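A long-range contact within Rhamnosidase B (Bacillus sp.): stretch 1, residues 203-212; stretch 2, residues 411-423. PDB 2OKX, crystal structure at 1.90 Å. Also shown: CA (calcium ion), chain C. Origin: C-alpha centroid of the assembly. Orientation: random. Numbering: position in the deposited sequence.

Stretch 1 (203-212) LYPASIQSLS
Stretch 2 (411-423) AVPRSVLNAILPV

Two segments some two hundred residues apart pack with no direct hydrogen bond between them, burying 627 Å² in all. Stretch 1 reaches Pro205 as loop and runs on as a strand from Ser207; stretch 2 passes it in the reverse order, so CA atoms pair Leu211 with Val412 (5.6 Å), Ile208 with Leu417 (6.6 Å) and Pro205 with Ile420 (5.5 Å).

Stretch 2 enters extended. Val412 (chi1 t) sets CG1 3.9 Å from Ile208 CG2 and CG2 3.8 Å from Leu211 N; its compact branches suit a site beside a strand backbone. Pro413 CD, an apolar ring carbon, lies 3.8 Å from CD1 of Leu211 (t, t). A short, weakly bonded helix follows, phi/psi near -55/-37. From it Val416 (t), short and branched, points toward the strand, its CG1 3.4 Å from CD1 of Ile208 (m, t), while Leu417 (m, t), its CA-to-CB bond sideways, is long enough to bring CD2 within 3.9 Å of that same methyl. Residues 418-420 form a 3-10 turn, with Ala419 N donating to Val416 O (2.8 Å). Ile420 (p, t) touches Tyr204 through Ile208, its two branches reaching separate sites: CG2 is 3.7 Å from Pro205 CB, CD1 3.4 Å from Ser207 CA. Water 1 donates to Ile420 O (2.9 Å) and Pro205 O (2.8 Å), bridging two carbonyls that cannot bond each other. Finally, Pro422 lays CB over the Tyr204 ring (m, chi2 79°), 3.9 Å from its centroid, a CH-pi contact suited to proline's aliphatic ring.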

# COMPACT_ATOMS: atom_id res chain seq x y z
N LEU A 203 14.96 -0.88 14.81
CA LEU A 203 15.48 0.47 14.68
C LEU A 203 14.82 1.36 15.73
O LEU A 203 13.60 1.33 15.89
CB LEU A 203 15.20 1.02 13.28
CG LEU A 203 15.84 0.25 12.12
CD1 LEU A 203 15.38 0.84 10.80
CD2 LEU A 203 17.36 0.31 12.26
N TYR A 204 15.63 2.12 16.45
CA TYR A 204 15.11 3.02 17.46
C TYR A 204 14.74 4.36 16.82
O TYR A 204 15.25 4.70 15.76
CB TYR A 204 16.14 3.24 18.57
CG TYR A 204 16.31 2.04 19.47
CD1 TYR A 204 17.09 0.95 19.06
CD2 TYR A 204 15.65 1.96 20.69
CE1 TYR A 204 17.19 -0.19 19.86
CE2 TYR A 204 15.75 0.83 21.49
CZ TYR A 204 16.51 -0.24 21.07
OH TYR A 204 16.59 -1.37 21.85
N PRO A 205 13.82 5.11 17.46
CA PRO A 205 13.38 6.42 16.96
C PRO A 205 14.50 7.45 17.02
O PRO A 205 15.51 7.24 17.69
CB PRO A 205 12.22 6.77 17.90
CG PRO A 205 11.68 5.43 18.30
CD PRO A 205 12.96 4.66 18.57
N ALA A 206 14.31 8.57 16.33
CA ALA A 206 15.32 9.63 16.31
C ALA A 206 15.13 10.65 17.43
O ALA A 206 16.10 11.11 18.02
CB ALA A 206 15.30 10.35 14.96
N SER A 207 13.88 11.00 17.71
CA SER A 207 13.62 12.00 18.73
C SER A 207 12.18 11.96 19.24
O SER A 207 11.33 11.25 18.71
CB SER A 207 13.88 13.39 18.16
OG SER A 207 12.95 13.68 17.12
N ILE A 208 11.93 12.73 20.29
CA ILE A 208 10.58 12.85 20.82
C ILE A 208 10.22 14.27 20.45
O ILE A 208 10.86 15.22 20.91
CB ILE A 208 10.52 12.66 22.34
CG1 ILE A 208 10.86 11.21 22.69
CG2 ILE A 208 9.12 13.05 22.86
CD1 ILE A 208 10.65 10.84 24.15
N GLN A 209 9.22 14.41 19.59
CA GLN A 209 8.80 15.71 19.12
C GLN A 209 7.99 16.51 20.12
O GLN A 209 8.15 17.72 20.21
CB GLN A 209 7.99 15.54 17.83
CG GLN A 209 7.47 16.85 17.27
CD GLN A 209 6.75 16.64 15.96
OE1 GLN A 209 7.37 16.26 14.96
NE2 GLN A 209 5.45 16.89 15.95
N SER A 210 7.13 15.84 20.88
CA SER A 210 6.31 16.54 21.86
C SER A 210 5.66 15.61 22.86
O SER A 210 5.63 14.39 22.69
CB SER A 210 5.21 17.33 21.15
OG SER A 210 4.30 16.45 20.51
N LEU A 211 5.14 16.22 23.93
CA LEU A 211 4.42 15.51 24.97
C LEU A 211 3.23 16.42 25.25
O LEU A 211 3.38 17.63 25.33
CB LEU A 211 5.28 15.33 26.23
CG LEU A 211 4.62 14.47 27.32
CD1 LEU A 211 5.68 13.86 28.22
CD2 LEU A 211 3.65 15.31 28.12
N SER A 212 2.04 15.83 25.38
CA SER A 212 0.86 16.64 25.63
C SER A 212 -0.10 15.95 26.57
O SER A 212 -0.10 14.72 26.68
CB SER A 212 0.12 16.92 24.31
OG SER A 212 0.96 17.53 23.34
N ALA A 411 6.37 20.69 28.01
CA ALA A 411 7.77 20.50 27.66
C ALA A 411 8.11 19.03 27.89
O ALA A 411 7.61 18.41 28.83
CB ALA A 411 8.66 21.39 28.52
N VAL A 412 8.95 18.46 27.03
CA VAL A 412 9.34 17.06 27.17
C VAL A 412 10.41 16.90 28.25
O VAL A 412 11.48 17.50 28.17
CB VAL A 412 9.90 16.48 25.85
CG1 VAL A 412 10.28 15.03 26.04
CG2 VAL A 412 8.87 16.62 24.74
N PRO A 413 10.13 16.09 29.29
CA PRO A 413 11.10 15.87 30.38
C PRO A 413 12.27 15.02 29.87
O PRO A 413 12.07 14.10 29.08
CB PRO A 413 10.28 15.11 31.42
CG PRO A 413 8.86 15.50 31.12
CD PRO A 413 8.84 15.47 29.62
N ARG A 414 13.48 15.33 30.32
CA ARG A 414 14.66 14.58 29.89
C ARG A 414 14.48 13.08 30.06
O ARG A 414 14.85 12.30 29.18
CB ARG A 414 15.91 15.04 30.65
CG ARG A 414 17.14 14.15 30.43
CD ARG A 414 17.50 14.02 28.94
NE ARG A 414 18.63 13.11 28.72
CZ ARG A 414 18.55 11.79 28.74
NH1 ARG A 414 19.64 11.05 28.54
NH2 ARG A 414 17.38 11.18 28.94
N SER A 415 13.91 12.66 31.19
CA SER A 415 13.71 11.24 31.46
C SER A 415 13.01 10.51 30.32
O SER A 415 13.41 9.40 29.95
CB SER A 415 12.87 11.05 32.73
OG SER A 415 12.52 9.68 32.90
N VAL A 416 11.97 11.13 29.78
CA VAL A 416 11.20 10.51 28.71
C VAL A 416 12.04 10.16 27.49
O VAL A 416 11.75 9.18 26.80
CB VAL A 416 10.04 11.44 28.29
CG1 VAL A 416 9.19 10.76 27.22
CG2 VAL A 416 9.18 11.76 29.50
N LEU A 417 13.10 10.93 27.23
CA LEU A 417 13.94 10.64 26.07
C LEU A 417 14.50 9.21 26.13
O LEU A 417 14.73 8.60 25.09
CB LEU A 417 15.09 11.65 25.98
CG LEU A 417 14.67 13.11 25.84
CD1 LEU A 417 15.91 13.98 25.64
CD2 LEU A 417 13.72 13.27 24.66
N ASN A 418 14.69 8.69 27.34
CA ASN A 418 15.21 7.34 27.50
C ASN A 418 14.33 6.32 26.80
O ASN A 418 14.78 5.23 26.44
CB ASN A 418 15.29 6.97 28.99
CG ASN A 418 16.36 7.73 29.74
OD1 ASN A 418 16.36 7.78 30.97
ND2 ASN A 418 17.30 8.33 29.01
N ALA A 419 13.06 6.67 26.61
CA ALA A 419 12.11 5.76 25.97
C ALA A 419 12.48 5.39 24.53
O ALA A 419 12.08 4.34 24.04
CB ALA A 419 10.71 6.37 26.01
N ILE A 420 13.25 6.25 23.86
CA ILE A 420 13.62 5.96 22.48
C ILE A 420 15.10 5.64 22.31
O ILE A 420 15.59 5.56 21.19
CB ILE A 420 13.29 7.14 21.56
CG1 ILE A 420 14.07 8.38 22.01
CG2 ILE A 420 11.79 7.40 21.56
CD1 ILE A 420 14.12 9.49 20.97
N LEU A 421 15.80 5.47 23.43
CA LEU A 421 17.23 5.17 23.41
C LEU A 421 17.55 3.75 23.86
O LEU A 421 16.89 3.21 24.75
CB LEU A 421 17.98 6.16 24.31
CG LEU A 421 17.88 7.65 23.94
CD1 LEU A 421 18.58 8.49 24.99
CD2 LEU A 421 18.51 7.88 22.57
N PRO A 422 18.56 3.12 23.24
CA PRO A 422 18.92 1.76 23.64
C PRO A 422 19.83 1.82 24.87
O PRO A 422 21.04 1.58 24.78
CB PRO A 422 19.62 1.21 22.40
CG PRO A 422 20.31 2.43 21.86
CD PRO A 422 19.26 3.51 22.00
N VAL A 423 19.23 2.17 26.01
CA VAL A 423 19.95 2.30 27.28
C VAL A 423 19.19 1.56 28.37
O VAL A 423 18.01 1.25 28.22
CB VAL A 423 20.09 3.79 27.71
CG1 VAL A 423 20.91 4.55 26.68
CG2 VAL A 423 18.72 4.43 27.87
CA CA C . 15.69 0.54 27.74
O HOH W 1 17.59 6.49 19.34
O HOH W 2 15.59 2.85 27.71
O HOH W 3 16.22 0.51 25.48
O HOH W 4 15.08 0.47 30.06